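Local coordinates for protein type I modular polyketide synthase (Streptomyces albus subsp. albus, PDB 6IYR) that is an acyltransferase domain of the salinomycin polyketide synthase, probably loading a selected acyl unit from coenzyme A onto the assembly line, at residues G256-V261 with S289-G294; S273-R278 with P296-E301; A280-N285 with A321-Q326; P325-I330 with N372-V377. All coordinates share one frame; numbering follows the deposited sequence.

Interaction 1 (G256-V261 with S289-G294)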
loop_
_atom_site.group_PDB
_atom_site.type_symbol
_atom_site.label_atom_id
_atom_site.label_comp_id
_atom_site.label_asym_id
_atom_site.label_seq_id
_atom_site.Cartn_x
_atom_site.Cartn_y
_atom_site.Cartn_z
ATOM N N GLY A 256 7.267 -11.786 -22.126
ATOM C CA GLY A 256 7.825 -12.314 -20.903
ATOM C C GLY A 256 6.797 -12.458 -19.829
ATOM O O GLY A 256 5.644 -12.266 -20.080
ATOM N N GLY A 257 7.236 -12.748 -18.618
ATOM C CA GLY A 257 6.338 -12.905 -17.494
ATOM C C GLY A 257 7.136 -12.938 -16.219
ATOM O O GLY A 257 8.372 -12.708 -16.230
ATOM N N MET A 258 6.468 -13.323 -15.146
ATOM C CA MET A 258 7.092 -13.447 -13.860
ATOM C C MET A 258 6.475 -14.572 -13.105
ATOM O O MET A 258 5.295 -14.871 -13.293
ATOM C CB MET A 258 6.891 -12.174 -13.075
ATOM C CG MET A 258 7.359 -10.956 -13.815
ATOM S SD MET A 258 7.331 -9.546 -12.679
ATOM C CE MET A 258 8.800 -9.872 -11.736
ATOM N N VAL A 259 7.286 -15.234 -12.291
ATOM C CA VAL A 259 6.774 -16.239 -11.413
ATOM C C VAL A 259 7.291 -16.020 -9.994
ATOM O O VAL A 259 8.462 -15.655 -9.766
ATOM C CB VAL A 259 7.047 -17.696 -11.900
ATOM C CG1 VAL A 259 6.917 -17.841 -13.409
ATOM C CG2 VAL A 259 8.363 -18.226 -11.416
ATOM N N SER A 260 6.397 -16.228 -9.038
ATOM C CA SER A 260 6.758 -16.186 -7.622
ATOM C C SER A 260 7.315 -17.532 -7.230
ATOM O O SER A 260 6.810 -18.587 -7.660
ATOM C CB SER A 260 5.549 -15.886 -6.750
ATOM O OG SER A 260 4.550 -16.849 -7.006
ATOM N N VAL A 261 8.373 -17.497 -6.438
ATOM C CA VAL A 261 9.029 -18.700 -5.959
ATOM C C VAL A 261 9.224 -18.573 -4.477
ATOM O O VAL A 261 9.816 -17.586 -3.992
ATOM C CB VAL A 261 10.408 -18.877 -6.598
ATOM C CG1 VAL A 261 10.967 -20.227 -6.221
ATOM C CG2 VAL A 261 10.305 -18.756 -8.111
ATOM N N SER A 289 10.523 -15.620 -0.194
ATOM C CA SER A 289 9.562 -15.084 -1.087
ATOM C C SER A 289 10.222 -14.202 -2.155
ATOM O O SER A 289 10.728 -13.120 -1.853
ATOM C CB SER A 289 8.538 -14.356 -0.215
ATOM O OG SER A 289 7.613 -13.714 -1.020
ATOM N N THR A 290 10.313 -14.716 -3.384
ATOM C CA THR A 290 11.032 -14.050 -4.452
ATOM C C THR A 290 10.223 -14.139 -5.730
ATOM O O THR A 290 9.296 -14.948 -5.829
ATOM C CB THR A 290 12.374 -14.724 -4.761
ATOM O OG1 THR A 290 12.102 -15.959 -5.425
ATOM C CG2 THR A 290 13.162 -15.011 -3.511
ATOM N N VAL A 291 10.533 -13.249 -6.665
ATOM C CA VAL A 291 9.889 -13.221 -7.971
ATOM C C VAL A 291 10.991 -13.285 -9.035
ATOM O O VAL A 291 12.010 -12.576 -8.948
ATOM C CB VAL A 291 8.976 -11.979 -8.142
ATOM C CG1 VAL A 291 8.372 -11.951 -9.541
ATOM C CG2 VAL A 291 7.842 -11.984 -7.114
ATOM N N VAL A 292 10.804 -14.184 -9.996
ATOM C CA VAL A 292 11.700 -14.328 -11.116
ATOM C C VAL A 292 11.041 -13.931 -12.409
ATOM O O VAL A 292 9.889 -14.278 -12.669
ATOM C CB VAL A 292 12.160 -15.797 -11.212
ATOM C CG1 VAL A 292 12.945 -16.077 -12.474
ATOM C CG2 VAL A 292 12.951 -16.142 -9.984
ATOM N N SER A 293 11.744 -13.157 -13.221
ATOM C CA SER A 293 11.169 -12.707 -14.477
ATOM C C SER A 293 11.947 -13.299 -15.636
ATOM O O SER A 293 13.109 -13.598 -15.469
ATOM C CB SER A 293 11.205 -11.179 -14.582
ATOM O OG SER A 293 12.514 -10.665 -14.743
ATOM N N GLY A 294 11.339 -13.349 -16.828
ATOM C CA GLY A 294 12.053 -13.746 -18.025
ATOM C C GLY A 294 11.120 -14.292 -19.104
ATOM O O GLY A 294 9.938 -13.965 -19.158
#
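Thr290 meets Val261 twice at one oxygen: its backbone N reaches Val261 O at 3.0 Å, and its own hydroxyl OG1 donates to the same Val261 O at 3.2 Å. The two donors approach from opposite faces of the carbonyl plane, which is possible because chi1 of Thr290 (72°) sets OG1 between its backbone N and carbonyl carbon. A beta-branched residue with a hydroxyl suits this strand position, since it adds the second grip without leaving extended geometry. Inward from there, Val259 and Val292 form a hydrogen-bonded pair, with Val292 N to Val259 O at 2.8 Å and nearly straight (172°). The strands 257-261 and 289-294 run antiparallel as the central pair of the sheet of a beta-alpha-beta-beta-alpha-beta, ferredoxin-like subdomain, as in this acyltransferase family. On the face carrying Val259, Val261, Thr290 and Val292, Val261 CG2 meets Val292 CG2 at 4.2 Å, and helices 265-273 and 296-308 cover these valines. On the other face Met258 CG rests 3.9 Å from Ser293 CB, and the methionine also touches Ala282 of strand 279-286. Gly294 pairs with Gly257 at a positive phi of 156°, a conformation natural to glycine.

Interaction 2 (S273-R278 with P296-E301)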
loop_
_atom_site.group_PDB
_atom_site.type_symbol
_atom_site.label_atom_id
_atom_site.label_comp_id
_atom_site.label_asym_id
_atom_site.label_seq_id
_atom_site.Cartn_x
_atom_site.Cartn_y
_atom_site.Cartn_z
ATOM N N SER A 273 20.486 -19.683 -12.227
ATOM C CA SER A 273 21.786 -19.386 -12.817
ATOM C C SER A 273 22.000 -20.123 -14.158
ATOM O O SER A 273 22.489 -19.563 -15.137
ATOM C CB SER A 273 22.890 -19.838 -11.842
ATOM O OG SER A 273 24.131 -19.488 -12.404
ATOM N N ALA A 274 21.531 -21.353 -14.174
ATOM C CA ALA A 274 21.505 -22.236 -15.340
ATOM C C ALA A 274 20.855 -21.637 -16.577
ATOM O O ALA A 274 21.293 -21.889 -17.671
ATOM C CB ALA A 274 20.799 -23.530 -14.970
ATOM N N TRP A 275 19.847 -20.800 -16.411
ATOM C CA TRP A 275 19.169 -20.254 -17.569
ATOM C C TRP A 275 19.832 -19.017 -18.103
ATOM O O TRP A 275 19.410 -18.482 -19.128
ATOM C CB TRP A 275 17.708 -19.928 -17.194
ATOM C CG TRP A 275 16.801 -21.125 -17.172
ATOM C CD1 TRP A 275 16.056 -21.580 -18.211
ATOM C CD2 TRP A 275 16.566 -22.040 -16.089
ATOM N NE1 TRP A 275 15.375 -22.694 -17.854
ATOM C CE2 TRP A 275 15.625 -22.975 -16.541
ATOM C CE3 TRP A 275 16.977 -22.095 -14.758
ATOM C CZ2 TRP A 275 15.099 -23.957 -15.724
ATOM C CZ3 TRP A 275 16.440 -23.061 -13.941
ATOM C CH2 TRP A 275 15.516 -23.982 -14.426
ATOM N N GLY A 276 20.679 -18.382 -17.308
ATOM C CA GLY A 276 21.391 -17.206 -17.814
ATOM C C GLY A 276 20.467 -16.030 -18.020
ATOM O O GLY A 276 19.465 -15.873 -17.306
ATOM N N GLU A 277 20.691 -15.296 -19.101
ATOM C CA GLU A 277 19.844 -14.139 -19.419
ATOM C C GLU A 277 18.373 -14.424 -19.751
ATOM O O GLU A 277 17.613 -13.502 -20.027
ATOM C CB GLU A 277 20.398 -13.302 -20.561
ATOM C CG GLU A 277 21.782 -13.661 -21.028
ATOM C CD GLU A 277 22.818 -13.196 -20.065
ATOM O OE1 GLU A 277 24.012 -13.394 -20.358
ATOM O OE2 GLU A 277 22.418 -12.670 -19.000
ATOM N N ARG A 278 17.988 -15.683 -19.774
ATOM C CA ARG A 278 16.607 -16.037 -20.028
ATOM C C ARG A 278 15.719 -15.836 -18.787
ATOM O O ARG A 278 14.514 -15.870 -18.896
ATOM C CB ARG A 278 16.492 -17.468 -20.543
ATOM C CG ARG A 278 17.269 -17.754 -21.810
ATOM C CD ARG A 278 17.036 -19.178 -22.272
ATOM N NE ARG A 278 15.670 -19.355 -22.695
ATOM C CZ ARG A 278 14.936 -20.423 -22.449
ATOM N NH1 ARG A 278 13.693 -20.463 -22.876
ATOM N NH2 ARG A 278 15.439 -21.438 -21.778
ATOM N N PRO A 296 8.924 -16.626 -21.546
ATOM C CA PRO A 296 7.828 -17.513 -21.157
ATOM C C PRO A 296 8.276 -18.987 -21.024
ATOM O O PRO A 296 7.875 -19.667 -20.094
ATOM C CB PRO A 296 6.823 -17.345 -22.302
ATOM C CG PRO A 296 7.175 -16.034 -22.955
ATOM C CD PRO A 296 8.654 -15.877 -22.786
ATOM N N GLY A 297 9.091 -19.474 -21.954
ATOM C CA GLY A 297 9.476 -20.916 -21.957
ATOM C C GLY A 297 10.387 -21.221 -20.785
ATOM O O GLY A 297 10.260 -22.261 -20.082
ATOM N N ALA A 298 11.235 -20.255 -20.470
ATOM C CA ALA A 298 12.148 -20.430 -19.317
ATOM C C ALA A 298 11.394 -20.451 -18.012
ATOM O O ALA A 298 11.709 -21.214 -17.092
ATOM C CB ALA A 298 13.196 -19.335 -19.313
ATOM N N LEU A 299 10.331 -19.661 -17.941
ATOM C CA LEU A 299 9.523 -19.618 -16.752
ATOM C C LEU A 299 8.788 -20.945 -16.563
ATOM O O LEU A 299 8.573 -21.378 -15.430
ATOM C CB LEU A 299 8.487 -18.504 -16.868
ATOM C CG LEU A 299 8.668 -17.113 -16.279
ATOM C CD1 LEU A 299 10.030 -16.800 -15.737
ATOM C CD2 LEU A 299 8.186 -16.033 -17.223
ATOM N N ASP A 300 8.250 -21.507 -17.635
ATOM C CA ASP A 300 7.617 -22.842 -17.516
ATOM C C ASP A 300 8.597 -23.880 -16.931
ATOM O O ASP A 300 8.209 -24.739 -16.142
ATOM C CB ASP A 300 7.116 -23.350 -18.890
ATOM C CG ASP A 300 5.898 -22.578 -19.414
ATOM O OD1 ASP A 300 5.149 -22.024 -18.599
ATOM O OD2 ASP A 300 5.746 -22.455 -20.638
ATOM N N GLU A 301 9.824 -23.910 -17.438
ATOM C CA GLU A 301 10.770 -24.919 -16.968
ATOM C C GLU A 301 11.309 -24.616 -15.580
ATOM O O GLU A 301 11.484 -25.523 -14.775
ATOM C CB GLU A 301 11.905 -25.155 -17.958
ATOM C CG GLU A 301 12.172 -23.976 -18.835
ATOM C CD GLU A 301 12.929 -24.305 -20.102
ATOM O OE1 GLU A 301 14.016 -23.720 -20.245
ATOM O OE2 GLU A 301 12.379 -24.966 -21.015
#
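Trp275 and Arg278 both converge on Glu301, with the methyl of Ala298 touching both. The indole N-H of Trp275 points outward in its ring plane, and NE1 donates to Glu301 OE1 at 2.9 Å, using the anti lone pair of that oxygen. Arg278 takes the same oxygen from the syn side: its NH2 forms a salt bridge to Glu301 OE1 at 3.1 Å, arriving 32° out of the carboxylate plane, with guanidinium and carboxylate almost perpendicular. One acceptor is thus gripped by a neutral and a charged donor, which should favour the ionised carboxylate. The CB of Ala298 lies under the centre of one guanidinium face, 3.7 Å from Arg278 CZ, and also touches Trp275 CD1 at 3.8 Å. A small methyl suits this spot, being slim enough for the flat guanidinium to lie directly over it. Arg278 reaches there because its chain bends at chi3 (67°). The contact ties the turn that links helix 265-273 to strand 279-286 to the N-terminal part of helix 296-308. It lies at the surface of the small subdomain, where Leu279 of strand 279-286 packs against Ala298 and backbone bonding joins Arg278 to Asp295, just ahead of the helix.

Interaction 3 (A280-N285 with A321-Q326). With PO4 (phosphate ion), chain B.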
loop_
_atom_site.group_PDB
_atom_site.type_symbol
_atom_site.label_atom_id
_atom_site.label_comp_id
_atom_site.label_asym_id
_atom_site.label_seq_id
_atom_site.Cartn_x
_atom_site.Cartn_y
_atom_site.Cartn_z
ATOM N N ALA A 280 15.763 -13.772 -14.617
ATOM C CA ALA A 280 16.417 -12.790 -13.772
ATOM C C ALA A 280 15.724 -12.795 -12.423
ATOM O O ALA A 280 14.521 -13.095 -12.307
ATOM C CB ALA A 280 16.368 -11.415 -14.415
ATOM N N LEU A 281 16.482 -12.488 -11.383
ATOM C CA LEU A 281 15.893 -12.261 -10.066
ATOM C C LEU A 281 15.231 -10.882 -10.010
ATOM O O LEU A 281 15.898 -9.843 -10.028
ATOM C CB LEU A 281 16.950 -12.403 -8.971
ATOM C CG LEU A 281 16.328 -12.249 -7.566
ATOM C CD1 LEU A 281 15.207 -13.236 -7.296
ATOM C CD2 LEU A 281 17.430 -12.418 -6.546
ATOM N N ALA A 282 13.914 -10.851 -10.126
ATOM C CA ALA A 282 13.233 -9.569 -10.276
ATOM C C ALA A 282 12.950 -8.913 -8.922
ATOM O O ALA A 282 13.105 -7.695 -8.777
ATOM C CB ALA A 282 11.963 -9.731 -11.064
ATOM N N SER A 283 12.595 -9.697 -7.909
ATOM C CA SER A 283 12.305 -9.065 -6.633
ATOM C C SER A 283 12.513 -10.029 -5.506
ATOM O O SER A 283 12.305 -11.232 -5.663
ATOM C CB SER A 283 10.876 -8.462 -6.644
ATOM O OG SER A 283 9.889 -9.432 -6.444
ATOM N N VAL A 284 13.026 -9.506 -4.402
ATOM C CA VAL A 284 13.098 -10.251 -3.155
ATOM C C VAL A 284 12.188 -9.592 -2.142
ATOM O O VAL A 284 12.489 -8.498 -1.655
ATOM C CB VAL A 284 14.522 -10.243 -2.596
ATOM C CG1 VAL A 284 14.620 -11.074 -1.316
ATOM C CG2 VAL A 284 15.482 -10.757 -3.655
ATOM N N ASN A 285 11.096 -10.280 -1.820
ATOM C CA ASN A 285 10.011 -9.720 -1.046
ATOM C C ASN A 285 9.930 -10.195 0.399
ATOM O O ASN A 285 9.194 -9.624 1.177
ATOM C CB ASN A 285 8.713 -9.981 -1.751
ATOM C CG ASN A 285 8.699 -9.364 -3.117
ATOM O OD1 ASN A 285 9.367 -8.383 -3.356
ATOM N ND2 ASN A 285 8.090 -10.033 -4.052
ATOM N N ALA A 321 8.506 -9.016 -18.679
ATOM C CA ALA A 321 9.607 -9.364 -17.808
ATOM C C ALA A 321 10.471 -8.112 -17.539
ATOM O O ALA A 321 11.541 -7.914 -18.136
ATOM C CB ALA A 321 10.447 -10.449 -18.452
ATOM N N SER A 322 10.065 -7.320 -16.563
ATOM C CA SER A 322 10.936 -6.239 -16.052
ATOM C C SER A 322 11.918 -6.759 -14.997
ATOM O O SER A 322 11.911 -7.940 -14.616
ATOM C CB SER A 322 10.078 -5.126 -15.469
ATOM O OG SER A 322 9.303 -5.662 -14.430
ATOM N N HIS A 323 12.878 -5.916 -14.668
ATOM C CA HIS A 323 13.859 -6.217 -13.651
ATOM C C HIS A 323 14.804 -7.306 -14.140
ATOM O O HIS A 323 15.346 -8.066 -13.351
ATOM C CB HIS A 323 13.176 -6.576 -12.325
ATOM C CG HIS A 323 12.257 -5.499 -11.842
ATOM N ND1 HIS A 323 12.717 -4.273 -11.404
ATOM C CD2 HIS A 323 10.914 -5.382 -11.922
ATOM C CE1 HIS A 323 11.704 -3.434 -11.300
ATOM N NE2 HIS A 323 10.594 -4.094 -11.566
ATOM N N GLY A 324 14.954 -7.373 -15.455
ATOM C CA GLY A 324 15.893 -8.268 -16.096
ATOM C C GLY A 324 16.362 -7.719 -17.424
ATOM O O GLY A 324 16.045 -6.576 -17.784
ATOM N N PRO A 325 17.136 -8.531 -18.170
ATOM C CA PRO A 325 17.793 -8.111 -19.405
ATOM C C PRO A 325 16.871 -7.631 -20.487
ATOM O O PRO A 325 17.282 -6.805 -21.287
ATOM C CB PRO A 325 18.527 -9.391 -19.880
ATOM C CG PRO A 325 18.755 -10.177 -18.623
ATOM C CD PRO A 325 17.564 -9.876 -17.742
ATOM N N GLN A 326 15.595 -8.016 -20.490
ATOM C CA GLN A 326 14.771 -7.556 -21.595
ATOM C C GLN A 326 14.678 -6.026 -21.611
ATOM O O GLN A 326 14.392 -5.414 -22.639
ATOM C CB GLN A 326 13.369 -8.166 -21.564
ATOM C CG GLN A 326 13.336 -9.615 -21.990
ATOM C CD GLN A 326 11.934 -10.156 -22.200
ATOM O OE1 GLN A 326 11.016 -9.433 -22.625
ATOM N NE2 GLN A 326 11.769 -11.454 -21.936
HETATM P P PO4 B . 6.679 -3.144 -12.619
HETATM O O1 PO4 B . 5.396 -3.885 -12.297
HETATM O O2 PO4 B . 6.949 -2.683 -14.062
HETATM O O3 PO4 B . 6.583 -1.912 -11.732
HETATM O O4 PO4 B . 7.781 -4.118 -12.301
HETATM O O HOH W 1 17.744 -8.486 -12.158
#
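Ala282 lays its methyl against the root of the His323 side chain, CB to CB 3.6 Å, packing the strand against the base of that side chain. Nearby, Ala280 CB packs on Gly324 CA at 3.6 Å and touches Pro325 CD at 3.9 Å. Small residues suit this approach: glycine, with no side chain, lets the loop come this close to the methyl of Ala280. No direct hydrogen bond joins segment 280-285 of strand 279-286 to the loop 321-326; instead a water donates to Leu281 O at 3.1 Å and to His323 O at 2.7 Å, bridging the two carbonyls; Leu281 O is also bonded by Thr376 OG1. The strand itself carries a classic beta bulge, with Ala282 and Ser283 both facing Val291. The ring of His323, its ND1 bonded to Asn375 O, reaches a phosphate ion, probably from the crystallisation liquor: NE2 to O4 is 2.9 Å, with O4 near the ring plane but the bond bent (138°). Ser322 OG donates to the same O4 at 3.0 Å, and Tyr320, Gln221 and Arg245 hold the ion too. His323 NE2 also hydrogen-bonds Ser220 OG, in the GxSxG sequence, consistent with the serine-histidine dyad of an acyltransferase nucleophile elbow.

Interaction 4 (P325-I330 with N372-V377)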
loop_
_atom_site.group_PDB
_atom_site.type_symbol
_atom_site.label_atom_id
_atom_site.label_comp_id
_atom_site.label_asym_id
_atom_site.label_seq_id
_atom_site.Cartn_x
_atom_site.Cartn_y
_atom_site.Cartn_z
ATOM N N PRO A 325 17.136 -8.531 -18.170
ATOM C CA PRO A 325 17.793 -8.111 -19.405
ATOM C C PRO A 325 16.871 -7.631 -20.487
ATOM O O PRO A 325 17.282 -6.805 -21.287
ATOM C CB PRO A 325 18.527 -9.391 -19.880
ATOM C CG PRO A 325 18.755 -10.177 -18.623
ATOM C CD PRO A 325 17.564 -9.876 -17.742
ATOM N N GLN A 326 15.595 -8.016 -20.490
ATOM C CA GLN A 326 14.771 -7.556 -21.595
ATOM C C GLN A 326 14.678 -6.026 -21.611
ATOM O O GLN A 326 14.392 -5.414 -22.639
ATOM C CB GLN A 326 13.369 -8.166 -21.564
ATOM C CG GLN A 326 13.336 -9.615 -21.990
ATOM C CD GLN A 326 11.934 -10.156 -22.200
ATOM O OE1 GLN A 326 11.016 -9.433 -22.625
ATOM N NE2 GLN A 326 11.769 -11.454 -21.936
ATOM N N VAL A 327 14.778 -5.431 -20.424
ATOM C CA VAL A 327 14.597 -3.989 -20.258
ATOM C C VAL A 327 15.673 -3.183 -21.027
ATOM O O VAL A 327 15.496 -1.997 -21.338
ATOM C CB VAL A 327 14.644 -3.673 -18.721
ATOM C CG1 VAL A 327 14.684 -2.196 -18.460
ATOM C CG2 VAL A 327 13.406 -4.274 -18.049
ATOM N N GLU A 328 16.788 -3.827 -21.354
ATOM C CA GLU A 328 17.881 -3.122 -22.091
ATOM C C GLU A 328 17.373 -2.587 -23.391
ATOM O O GLU A 328 17.768 -1.526 -23.831
ATOM C CB GLU A 328 19.084 -4.051 -22.337
ATOM C CG GLU A 328 19.900 -4.236 -21.056
ATOM C CD GLU A 328 20.765 -5.503 -20.999
ATOM O OE1 GLU A 328 20.796 -6.299 -21.969
ATOM O OE2 GLU A 328 21.416 -5.711 -19.947
ATOM N N HIS A 329 16.395 -3.272 -23.952
ATOM C CA HIS A 329 15.812 -2.874 -25.225
ATOM C C HIS A 329 15.114 -1.498 -25.173
ATOM O O HIS A 329 14.976 -0.841 -26.183
ATOM C CB HIS A 329 14.849 -3.992 -25.640
ATOM C CG HIS A 329 13.918 -3.643 -26.752
ATOM N ND1 HIS A 329 14.337 -3.556 -28.067
ATOM C CD2 HIS A 329 12.562 -3.651 -26.794
ATOM C CE1 HIS A 329 13.286 -3.365 -28.850
ATOM N NE2 HIS A 329 12.196 -3.426 -28.099
ATOM N N ILE A 330 14.650 -1.050 -24.014
ATOM C CA ILE A 330 14.013 0.268 -23.967
ATOM C C ILE A 330 14.834 1.292 -23.161
ATOM O O ILE A 330 14.364 2.394 -22.821
ATOM C CB ILE A 330 12.589 0.190 -23.377
ATOM C CG1 ILE A 330 12.643 -0.493 -21.983
ATOM C CG2 ILE A 330 11.693 -0.549 -24.341
ATOM C CD1 ILE A 330 11.369 -0.362 -21.149
ATOM N N ASN A 372 15.822 1.412 -11.685
ATOM C CA ASN A 372 14.676 0.856 -10.960
ATOM C C ASN A 372 14.032 -0.249 -11.794
ATOM O O ASN A 372 13.823 -1.345 -11.302
ATOM C CB ASN A 372 13.657 1.954 -10.719
ATOM C CG ASN A 372 12.362 1.436 -10.128
ATOM O OD1 ASN A 372 11.475 0.978 -10.859
ATOM N ND2 ASN A 372 12.205 1.597 -8.810
ATOM N N LEU A 373 13.787 0.047 -13.069
ATOM C CA LEU A 373 13.164 -0.917 -14.001
ATOM C C LEU A 373 14.058 -2.111 -14.318
ATOM O O LEU A 373 13.590 -3.243 -14.433
ATOM C CB LEU A 373 12.753 -0.200 -15.285
ATOM C CG LEU A 373 11.900 -0.980 -16.287
ATOM C CD1 LEU A 373 10.572 -1.417 -15.670
ATOM C CD2 LEU A 373 11.663 -0.048 -17.464
ATOM N N ARG A 374 15.355 -1.863 -14.382
ATOM C CA ARG A 374 16.309 -2.861 -14.827
ATOM C C ARG A 374 16.742 -3.814 -13.741
ATOM O O ARG A 374 17.028 -4.982 -13.999
ATOM C CB ARG A 374 17.538 -2.169 -15.432
ATOM C CG ARG A 374 18.671 -3.129 -15.775
ATOM C CD ARG A 374 18.296 -4.049 -16.926
ATOM N NE ARG A 374 19.385 -4.984 -17.276
ATOM C CZ ARG A 374 19.600 -6.141 -16.668
ATOM N NH1 ARG A 374 18.916 -6.483 -15.583
ATOM N NH2 ARG A 374 20.507 -6.976 -17.141
ATOM N N ASN A 375 16.758 -3.363 -12.506
ATOM C CA ASN A 375 17.389 -4.132 -11.462
ATOM C C ASN A 375 16.439 -4.774 -10.461
ATOM O O ASN A 375 15.315 -4.346 -10.322
ATOM C CB ASN A 375 18.386 -3.245 -10.748
ATOM C CG ASN A 375 19.611 -3.003 -11.608
ATOM O OD1 ASN A 375 20.444 -3.891 -11.757
ATOM N ND2 ASN A 375 19.555 -1.980 -12.381
ATOM N N THR A 376 16.981 -5.679 -9.666
ATOM C CA THR A 376 16.237 -6.409 -8.654
ATOM C C THR A 376 15.621 -5.455 -7.613
ATOM O O THR A 376 16.223 -4.484 -7.215
ATOM C CB THR A 376 17.164 -7.416 -7.933
ATOM O OG1 THR A 376 17.746 -8.300 -8.876
ATOM C CG2 THR A 376 16.443 -8.231 -6.911
ATOM N N VAL A 377 14.396 -5.738 -7.209
ATOM C CA VAL A 377 13.748 -4.937 -6.207
ATOM C C VAL A 377 14.121 -5.570 -4.881
ATOM O O VAL A 377 13.694 -6.659 -4.567
ATOM C CB VAL A 377 12.225 -4.976 -6.373
ATOM C CG1 VAL A 377 11.539 -4.250 -5.236
ATOM C CG2 VAL A 377 11.808 -4.426 -7.716
#
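Glu328 and Arg374 supply the electrostatic part of the contact. Arg374 NH2 donates to Glu328 OE2 at 3.2 Å, and NE of the same guanidinium adds a weak bond to that OE2 at 3.4 Å, so one oxygen lies at the edge of the guanidinium between two N-H groups. NH2 meets OE2 from above the carboxylate plane, 49° out of it, and the two flat groups are turned 58° apart. Arg374 suits the place because its long chain, bent at chi2 (68°), carries the guanidinium to Glu328 while its CD passes Val327. A van der Waals component comes from Pro325, whose backbone lies over one face of the guanidinium, offset toward its rim; Pro325 CA is 3.7 Å from Arg374 NH2. The apolar component centres on Leu373. Val327 CG1 packs against Leu373 CG at 3.7 Å, and Ile330 brings CD1 to Leu373 CD2 at 3.7 Å, crossing it at about a right angle. Val327 CB also touches the aliphatic part of the Arg374 chain, 4.1 Å from CD, joining the apolar and charged portions. Branched residues fill this buried side, while Glu328 is exposed. The 3-10 turn 325-327, just ahead of helix 331-337, is thus packed on the C-terminal end of helix 366-374; Tyr370 of that helix adjoins Val327 and Glu328, and helix 235-248 meets Ile330 and Leu373.

Overall arrangement
Interactions 1 and 3 share the small subdomain's sheet: their centres lie about 7 Å apart, strands 279-286 and 289-294 are neighbours, and Ser293 OG bonds Ser322 O at 2.8 Å. Interaction 2, whose centre lies about 10 Å from that of interaction 1, packs Leu299 of its helix against that sheet. Interaction 4 continues the loop of interaction 3 through Pro325 and Gln326, their centres about 7 Å apart. Its segment 372-377 bonds the probable catalytic histidine, as Asn375 O accepts from His323 ND1 at 2.8 Å. The side chains of Leu373 and Met258 lie about 4 and 5 Å from the phosphate, so interactions 1 and 4 lie close to the site that interaction 3 contributes to, whereas interaction 2 is peripheral.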